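Local coordinates for putative D-lactate dehydrogenase (Chlamydomonas reinhardtii, PDB 4ZGS), which probably reduces pyruvate to D-lactate using NADH, as a member of the D-isomer specific 2-hydroxyacid dehydrogenase family in the green algal chloroplast, at residues 149-154 with 174-179; 93-98 with 122-127. One frame throughout, in Å; residues are numbered along the deposited sequence.

Contact 1 (149-154 with 174-179)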
ATOM      1  N   ALA A 149      -3.259 -17.674  -3.489  1.00 31.03           N
ATOM      2  CA  ALA A 149      -3.158 -16.379  -2.864  1.00 27.15           C
ATOM      3  C   ALA A 149      -4.503 -16.035  -2.222  1.00 30.53           C
ATOM      4  O   ALA A 149      -4.549 -15.643  -1.065  1.00 42.48           O
ATOM      5  CB  ALA A 149      -2.720 -15.294  -3.898  1.00 23.96           C
ATOM      6  N   LEU A 150      -5.594 -16.224  -2.957  1.00 28.01           N
ATOM      7  CA  LEU A 150      -6.927 -15.967  -2.415  1.00 29.99           C
ATOM      8  C   LEU A 150      -7.297 -16.882  -1.244  1.00 39.73           C
ATOM      9  O   LEU A 150      -7.881 -16.444  -0.249  1.00 42.16           O
ATOM     10  CB  LEU A 150      -7.984 -16.126  -3.513  1.00 28.13           C
ATOM     11  CG  LEU A 150      -7.973 -15.056  -4.608  1.00 26.62           C
ATOM     12  CD1 LEU A 150      -8.878 -15.490  -5.762  1.00 30.79           C
ATOM     13  CD2 LEU A 150      -8.418 -13.728  -4.034  1.00 29.46           C
ATOM     14  N   ASN A 151      -6.976 -18.167  -1.374  1.00 44.56           N
ATOM     15  CA  ASN A 151      -7.252 -19.120  -0.316  1.00 42.39           C
ATOM     16  C   ASN A 151      -6.630 -18.699   0.995  1.00 39.24           C
ATOM     17  O   ASN A 151      -7.200 -18.909   2.065  1.00 38.22           O
ATOM     18  CB  ASN A 151      -6.724 -20.508  -0.676  1.00 48.70           C
ATOM     19  CG  ASN A 151      -7.703 -21.305  -1.465  1.00 53.44           C
ATOM     20  OD1 ASN A 151      -8.889 -20.985  -1.511  1.00 59.72           O
ATOM     21  ND2 ASN A 151      -7.230 -22.373  -2.061  1.00 55.80           N
ATOM     22  N   ARG A 152      -5.402 -18.222   0.905  1.00 35.71           N
ATOM     23  CA  ARG A 152      -4.640 -17.907   2.087  1.00 32.66           C
ATOM     24  C   ARG A 152      -4.569 -16.419   2.370  1.00 37.51           C
ATOM     25  O   ARG A 152      -3.790 -16.017   3.229  1.00 36.48           O
ATOM     26  CB  ARG A 152      -3.254 -18.530   1.987  1.00 34.40           C
ATOM     27  CG  ARG A 152      -3.329 -20.061   1.746  1.00 36.54           C
ATOM     28  CD  ARG A 152      -4.276 -20.763   2.766  1.00 40.69           C
ATOM     29  NE  ARG A 152      -3.698 -20.860   4.111  1.00 38.85           N
ATOM     30  CZ  ARG A 152      -3.136 -21.958   4.620  1.00 39.62           C
ATOM     31  NH1 ARG A 152      -3.076 -23.087   3.898  1.00 43.44           N
ATOM     32  NH2 ARG A 152      -2.624 -21.929   5.857  1.00 36.45           N
ATOM     33  N   HIS A 153      -5.325 -15.607   1.621  1.00 33.98           N
ATOM     34  CA  HIS A 153      -5.352 -14.155   1.837  1.00 34.23           C
ATOM     35  C   HIS A 153      -3.952 -13.579   1.857  1.00 35.65           C
ATOM     36  O   HIS A 153      -3.633 -12.734   2.706  1.00 39.73           O
ATOM     37  CB  HIS A 153      -6.056 -13.776   3.192  1.00 30.56           C
ATOM     38  CG  HIS A 153      -7.482 -14.206   3.295  1.00 34.56           C
ATOM     39  ND1 HIS A 153      -8.525 -13.463   2.784  1.00 50.12           N
ATOM     40  CD2 HIS A 153      -8.048 -15.304   3.855  1.00 44.61           C
ATOM     41  CE1 HIS A 153      -9.671 -14.079   3.032  1.00 49.44           C
ATOM     42  NE2 HIS A 153      -9.410 -15.198   3.680  1.00 45.27           N
ATOM     43  N   LEU A 154      -3.121 -14.003   0.922  1.00 39.76           N
ATOM     44  CA  LEU A 154      -1.738 -13.531   0.881  1.00 42.52           C
ATOM     45  C   LEU A 154      -1.601 -12.010   0.641  1.00 41.92           C
ATOM     46  O   LEU A 154      -0.700 -11.393   1.217  1.00 40.98           O
ATOM     47  CB  LEU A 154      -0.929 -14.286  -0.188  1.00 41.48           C
ATOM     48  CG  LEU A 154      -0.739 -15.795   0.013  1.00 36.91           C
ATOM     49  CD1 LEU A 154       0.316 -16.336  -0.997  1.00 40.52           C
ATOM     50  CD2 LEU A 154      -0.338 -16.128   1.422  1.00 34.90           C
ATOM     51  N   VAL A 174      -8.333 -21.429   3.826  1.00 54.74           N
ATOM     52  CA  VAL A 174      -9.043 -22.664   3.512  1.00 56.26           C
ATOM     53  C   VAL A 174      -8.110 -23.690   2.854  1.00 57.22           C
ATOM     54  O   VAL A 174      -7.218 -23.305   2.092  1.00 58.31           O
ATOM     55  CB  VAL A 174     -10.233 -22.357   2.593  1.00 55.28           C
ATOM     56  CG1 VAL A 174     -10.480 -23.493   1.646  1.00 60.90           C
ATOM     57  CG2 VAL A 174     -11.462 -22.071   3.428  1.00 54.80           C
ATOM     58  N   GLU A 175      -8.313 -24.980   3.144  1.00 59.97           N
ATOM     59  CA  GLU A 175      -7.560 -26.067   2.491  1.00 58.10           C
ATOM     60  C   GLU A 175      -8.011 -26.380   1.073  1.00 56.54           C
ATOM     61  O   GLU A 175      -9.206 -26.443   0.786  1.00 52.58           O
ATOM     62  CB  GLU A 175      -7.659 -27.357   3.298  1.00 54.87           C
ATOM     63  CG  GLU A 175      -6.632 -27.497   4.386  1.00 56.44           C
ATOM     64  CD  GLU A 175      -6.724 -28.838   5.116  1.00 58.35           C
ATOM     65  OE1 GLU A 175      -7.527 -29.718   4.689  1.00 53.85           O
ATOM     66  OE2 GLU A 175      -6.001 -28.986   6.136  1.00 58.83           O
ATOM     67  N   MET A 176      -7.050 -26.639   0.196  1.00 55.07           N
ATOM     68  CA  MET A 176      -7.403 -27.024  -1.164  1.00 53.30           C
ATOM     69  C   MET A 176      -7.539 -28.529  -1.408  1.00 52.02           C
ATOM     70  O   MET A 176      -8.207 -28.931  -2.367  1.00 53.85           O
ATOM     71  CB  MET A 176      -6.372 -26.432  -2.110  1.00 49.23           C
ATOM     72  CG  MET A 176      -6.932 -25.746  -3.339  1.00 48.63           C
ATOM     73  SD  MET A 176      -5.473 -25.116  -4.121  1.00125.30           S
ATOM     74  CE  MET A 176      -4.808 -24.336  -2.660  1.00 52.36           C
ATOM     75  N   ARG A 177      -6.996 -29.353  -0.509  1.00 46.49           N
ATOM     76  CA  ARG A 177      -6.783 -30.758  -0.833  1.00 54.35           C
ATOM     77  C   ARG A 177      -7.985 -31.498  -1.394  1.00 64.23           C
ATOM     78  O   ARG A 177      -7.862 -32.167  -2.408  1.00 76.34           O
ATOM     79  CB  ARG A 177      -6.280 -31.585   0.352  1.00 52.64           C
ATOM     80  CG  ARG A 177      -6.036 -33.023  -0.138  1.00 40.02           C
ATOM     81  CD  ARG A 177      -5.135 -33.895   0.730  1.00 51.53           C
ATOM     82  NE  ARG A 177      -4.871 -35.163   0.049  1.00 57.33           N
ATOM     83  CZ  ARG A 177      -4.081 -36.133   0.501  1.00 53.89           C
ATOM     84  NH1 ARG A 177      -3.447 -36.002   1.662  1.00 47.13           N
ATOM     85  NH2 ARG A 177      -3.917 -37.229  -0.233  1.00 49.20           N
ATOM     86  N   HIS A 178      -9.125 -31.484  -0.744  1.00 51.10           N
ATOM     87  CA  HIS A 178     -10.178 -32.308  -1.334  1.00 56.49           C
ATOM     88  C   HIS A 178     -11.252 -31.538  -2.112  1.00 57.67           C
ATOM     89  O   HIS A 178     -12.284 -32.092  -2.453  1.00 59.53           O
ATOM     90  CB  HIS A 178     -10.748 -33.230  -0.263  1.00 60.40           C
ATOM     91  CG  HIS A 178      -9.757 -34.256   0.193  1.00 59.26           C
ATOM     92  ND1 HIS A 178      -9.028 -34.128   1.355  1.00 64.89           N
ATOM     93  CD2 HIS A 178      -9.342 -35.405  -0.383  1.00 63.40           C
ATOM     94  CE1 HIS A 178      -8.224 -35.167   1.489  1.00 64.04           C
ATOM     95  NE2 HIS A 178      -8.394 -35.956   0.445  1.00 68.25           N
ATOM     96  N   LYS A 179     -11.019 -30.252  -2.352  1.00 56.11           N
ATOM     97  CA  LYS A 179     -11.990 -29.400  -3.041  1.00 54.44           C
ATOM     98  C   LYS A 179     -12.315 -29.813  -4.485  1.00 48.38           C
ATOM     99  O   LYS A 179     -11.463 -30.342  -5.201  1.00 48.04           O
ATOM    100  CB  LYS A 179     -11.479 -27.961  -3.040  1.00 54.40           C
ATOM    101  CG  LYS A 179     -11.211 -27.424  -1.651  1.00 60.64           C
ATOM    102  CD  LYS A 179     -12.482 -27.523  -0.820  1.00 67.73           C
ATOM    103  CE  LYS A 179     -12.206 -27.331   0.667  1.00 74.07           C
ATOM    104  NZ  LYS A 179     -11.922 -25.898   0.992  1.00 75.12           N
TER

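Contact 2 (93-98 with 122-127)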
ATOM      1  N   SER A  93      -3.946   3.516 -40.787  1.00104.46           N
ATOM      2  CA  SER A  93      -3.107   4.694 -41.047  1.00112.63           C
ATOM      3  C   SER A  93      -1.606   4.509 -40.735  1.00120.58           C
ATOM      4  O   SER A  93      -0.767   5.023 -41.478  1.00121.28           O
ATOM      5  CB  SER A  93      -3.641   5.912 -40.276  1.00111.07           C
ATOM      6  OG  SER A  93      -3.527   5.745 -38.877  1.00107.59           O
ATOM      7  N   VAL A  94      -1.251   3.788 -39.669  1.00111.49           N
ATOM      8  CA  VAL A  94       0.175   3.650 -39.346  1.00104.21           C
ATOM      9  C   VAL A  94       0.859   2.620 -40.251  1.00 94.98           C
ATOM     10  O   VAL A  94       2.072   2.701 -40.471  1.00 92.14           O
ATOM     11  CB  VAL A  94       0.436   3.251 -37.862  1.00 77.59           C
ATOM     12  CG1 VAL A  94      -0.169   4.263 -36.902  1.00 87.40           C
ATOM     13  CG2 VAL A  94      -0.105   1.884 -37.563  1.00 75.38           C
ATOM     14  N   ILE A  95       0.088   1.682 -40.806  1.00 88.30           N
ATOM     15  CA  ILE A  95       0.645   0.716 -41.750  1.00 82.10           C
ATOM     16  C   ILE A  95       1.072   1.499 -42.984  1.00 84.89           C
ATOM     17  O   ILE A  95       1.992   1.110 -43.702  1.00 84.33           O
ATOM     18  CB  ILE A  95      -0.334  -0.418 -42.122  1.00 81.85           C
ATOM     19  CG1 ILE A  95      -0.394  -1.467 -41.003  1.00 81.50           C
ATOM     20  CG2 ILE A  95       0.162  -1.155 -43.355  1.00 79.37           C
ATOM     21  CD1 ILE A  95      -1.587  -1.365 -40.075  1.00 81.21           C
ATOM     22  N   LYS A  96       0.415   2.630 -43.214  1.00 88.97           N
ATOM     23  CA  LYS A  96       0.706   3.398 -44.405  1.00 90.08           C
ATOM     24  C   LYS A  96       2.078   4.016 -44.229  1.00 91.50           C
ATOM     25  O   LYS A  96       2.884   4.022 -45.152  1.00 89.12           O
ATOM     26  CB  LYS A  96      -0.351   4.486 -44.639  1.00 91.90           C
ATOM     27  CG  LYS A  96      -0.227   5.194 -45.984  1.00 95.64           C
ATOM     28  CD  LYS A  96      -1.374   6.184 -46.231  1.00 99.59           C
ATOM     29  CE  LYS A  96      -1.255   6.836 -47.608  1.00 99.79           C
ATOM     30  NZ  LYS A  96      -2.369   7.781 -47.911  1.00102.04           N
ATOM     31  N   GLU A  97       2.377   4.468 -43.019  1.00 95.01           N
ATOM     32  CA  GLU A  97       3.648   5.138 -42.814  1.00 99.86           C
ATOM     33  C   GLU A  97       4.809   4.178 -42.634  1.00 91.37           C
ATOM     34  O   GLU A  97       5.922   4.466 -43.073  1.00 88.14           O
ATOM     35  CB  GLU A  97       3.549   6.057 -41.587  1.00110.33           C
ATOM     36  CG  GLU A  97       2.575   7.192 -41.799  1.00122.34           C
ATOM     37  CD  GLU A  97       2.887   7.935 -43.058  1.00128.80           C
ATOM     38  OE1 GLU A  97       4.078   8.236 -43.262  1.00132.79           O
ATOM     39  OE2 GLU A  97       1.962   8.181 -43.863  1.00131.45           O
ATOM     40  N   LEU A  98       4.516   2.985 -42.131  1.00 85.96           N
ATOM     41  CA  LEU A  98       5.537   1.952 -42.031  1.00 80.62           C
ATOM     42  C   LEU A  98       5.917   1.429 -43.393  1.00 76.77           C
ATOM     43  O   LEU A  98       7.084   1.130 -43.633  1.00 75.32           O
ATOM     44  CB  LEU A  98       5.081   0.784 -41.149  1.00 74.07           C
ATOM     45  CG  LEU A  98       4.999   1.063 -39.652  1.00 81.12           C
ATOM     46  CD1 LEU A  98       4.546  -0.175 -38.862  1.00 80.16           C
ATOM     47  CD2 LEU A  98       6.354   1.556 -39.179  1.00 84.15           C
ATOM     48  N   ALA A 122      -1.978  -5.784 -46.514  1.00 85.03           N
ATOM     49  CA  ALA A 122      -2.065  -6.400 -47.821  1.00 89.03           C
ATOM     50  C   ALA A 122      -1.864  -5.355 -48.909  1.00111.69           C
ATOM     51  O   ALA A 122      -1.176  -5.603 -49.890  1.00 94.59           O
ATOM     52  CB  ALA A 122      -3.401  -7.099 -47.992  1.00 95.09           C
ATOM     53  N   GLU A 123      -2.412  -4.165 -48.691  1.00113.04           N
ATOM     54  CA  GLU A 123      -2.385  -3.115 -49.705  1.00122.88           C
ATOM     55  C   GLU A 123      -1.004  -2.471 -49.821  1.00122.05           C
ATOM     56  O   GLU A 123      -0.598  -2.047 -50.902  1.00125.14           O
ATOM     57  CB  GLU A 123      -3.443  -2.046 -49.380  1.00130.40           C
ATOM     58  CG  GLU A 123      -4.894  -2.513 -49.563  1.00140.76           C
ATOM     59  CD  GLU A 123      -5.928  -1.493 -49.087  1.00149.44           C
ATOM     60  OE1 GLU A 123      -5.532  -0.378 -48.686  1.00150.94           O
ATOM     61  OE2 GLU A 123      -7.141  -1.811 -49.113  1.00153.80           O
ATOM     62  N   HIS A 124      -0.288  -2.401 -48.702  1.00116.08           N
ATOM     63  CA  HIS A 124       1.010  -1.727 -48.648  1.00111.63           C
ATOM     64  C   HIS A 124       2.243  -2.638 -48.706  1.00104.80           C
ATOM     65  O   HIS A 124       3.370  -2.162 -48.551  1.00105.22           O
ATOM     66  CB  HIS A 124       1.057  -0.826 -47.417  1.00110.12           C
ATOM     67  CG  HIS A 124       0.096   0.318 -47.498  1.00112.97           C
ATOM     68  ND1 HIS A 124      -1.253   0.174 -47.253  1.00114.56           N
ATOM     69  CD2 HIS A 124       0.278   1.612 -47.848  1.00115.98           C
ATOM     70  CE1 HIS A 124      -1.856   1.337 -47.422  1.00118.58           C
ATOM     71  NE2 HIS A 124      -0.949   2.227 -47.782  1.00120.12           N
ATOM     72  N   GLY A 125       2.037  -3.940 -48.887  1.00101.64           N
ATOM     73  CA  GLY A 125       3.159  -4.839 -49.102  1.00 93.82           C
ATOM     74  C   GLY A 125       3.837  -5.293 -47.824  1.00 89.57           C
ATOM     75  O   GLY A 125       4.928  -5.867 -47.841  1.00 90.12           O
ATOM     76  N   VAL A 126       3.203  -4.997 -46.698  1.00 87.52           N
ATOM     77  CA  VAL A 126       3.722  -5.397 -45.396  1.00 84.46           C
ATOM     78  C   VAL A 126       3.203  -6.790 -44.979  1.00 78.80           C
ATOM     79  O   VAL A 126       2.000  -7.057 -45.056  1.00 76.62           O
ATOM     80  CB  VAL A 126       3.341  -4.338 -44.321  1.00 66.57           C
ATOM     81  CG1 VAL A 126       3.908  -4.710 -42.924  1.00 63.26           C
ATOM     82  CG2 VAL A 126       3.797  -2.951 -44.766  1.00 69.91           C
ATOM     83  N   ARG A 127       4.103  -7.671 -44.540  1.00 74.99           N
ATOM     84  CA  ARG A 127       3.707  -9.008 -44.092  1.00 71.42           C
ATOM     85  C   ARG A 127       3.795  -9.074 -42.575  1.00 67.26           C
ATOM     86  O   ARG A 127       4.724  -8.524 -41.975  1.00 68.17           O
ATOM     87  CB  ARG A 127       4.584 -10.089 -44.714  1.00 72.41           C
ATOM     88  CG  ARG A 127       4.594 -10.043 -46.210  1.00 77.59           C
ATOM     89  CD  ARG A 127       5.499 -11.084 -46.794  1.00 80.08           C
ATOM     90  NE  ARG A 127       5.065 -12.441 -46.512  1.00 80.00           N
ATOM     91  CZ  ARG A 127       5.721 -13.514 -46.941  1.00 84.27           C
ATOM     92  NH1 ARG A 127       6.820 -13.367 -47.672  1.00 86.06           N
ATOM     93  NH2 ARG A 127       5.272 -14.730 -46.662  1.00 85.36           N
TER

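Contact 1 (149-154 with 174-179)
Asn151 crosses Met176 at about a right angle, its ND2 meeting the thioether end, 3.2 Å from Met176 CE. The contact lies at the C-terminus of helix 136-151, where a Schellman motif ends the helix against the loop leading into strand 180-184, the first strand of the Rossmann-type NAD-binding domain. Methionine suits this place because its flexible thioether can bend at the end: a turn about CG-SD (chi3 -50°) curls CE back toward the amide, while the side chain also packs on Ile147 and Phe148 of the helix. Asparagine is short enough to lie with CB and amide against the loop while touching Met262 of strand 261-265. The helix stop uses His153, whose positive phi (52°) turns the chain out of helix 136-151 as the C-prime residue, and which also stands at the N-cap position of helix 154-163. Leu154 N bonds back to Ala149 O at 2.9 Å, with a weaker bond from His153 N to Leu150 O. Asn151 O takes a weak, bent hydrogen bond from Val174 N (3.3 Å, 132° at the hydrogen). Val174, apolar and partly exposed, also packs on Glu341 of the second subunit. Arg152 passes its aliphatic part alongside the loop, CD lying 3.9 Å from Val174 O. Bends at chi2 and chi3 carry its guanidinium on to the second subunit, where NH1 and NH2 bond to the carbonyls of that subunit's Ser138 and Ala337. From Met176 to Lys179 the loop makes a type I beta turn, closed by Lys179 N bonding to Met176 O at 3.1 Å.

Contact 2 (93-98 with 122-127)
His124 ND1 donates a hydrogen bond to Ala120 O, one turn back in helix 118-124, and with this bond the ring's CD2 and NE2 face Lys96. The two helices belong to successive beta-alpha-beta crossovers of a parallel sheet: helix 92-101 joins strand 81-84 to 105-108, and helix 118-124 joins 105-108 to 127-129. Lys96 CA sits over one ring face in a CH-pi contact, 4.1 Å from the centroid and toward the rim. With CG anti to the backbone N (chi1 -171°), Lys96 brings that carbon within 3.5 Å of His124 NE2, then runs on extended, as suits an exposed lysine whose methylenes pack while its amine can meet solvent. Replacing His124 with an alanine would probably uncover Lys96 CA and CG and leave Ala120 O without its side-chain donor. Deeper in, branched aliphatic residues fill the space: Ile95 wedges between helices 92-101 and 118-124, packing on Ala120 and Cys121, while Val126 reaches both Ala99 of helix 92-101 and Ile106 of the sheet. Gly125, at positive phi, ends helix 118-124 in a Schellman motif, a backbone shape glycine adopts easily. Ile95 CG2 touches both partners, 4.2 Å from His124 CB and 4.3 Å from Val126 CG2.

Contact 2 closes along the chain before contact 1 opens, and the two lie on opposite sides of the chain's centre, with their centres 50 Å and their nearest atoms about 37 Å apart. They belong to different halves of the two-domain fold. Contact 2 packs helix 92-101 against the end of helix 118-124, which connects strands 105-108 and 127-129 of the five-stranded parallel sheet; contact 1 sets the end of helix 136-151 against the loop that enters strand 180-184 of the six-stranded sheet. The second subunit lies against contact 1, whereas no other chain of the assembly touches contact 2. Contact 2 is thus partly buried packing within one domain, and contact 1 part of a subunit interface.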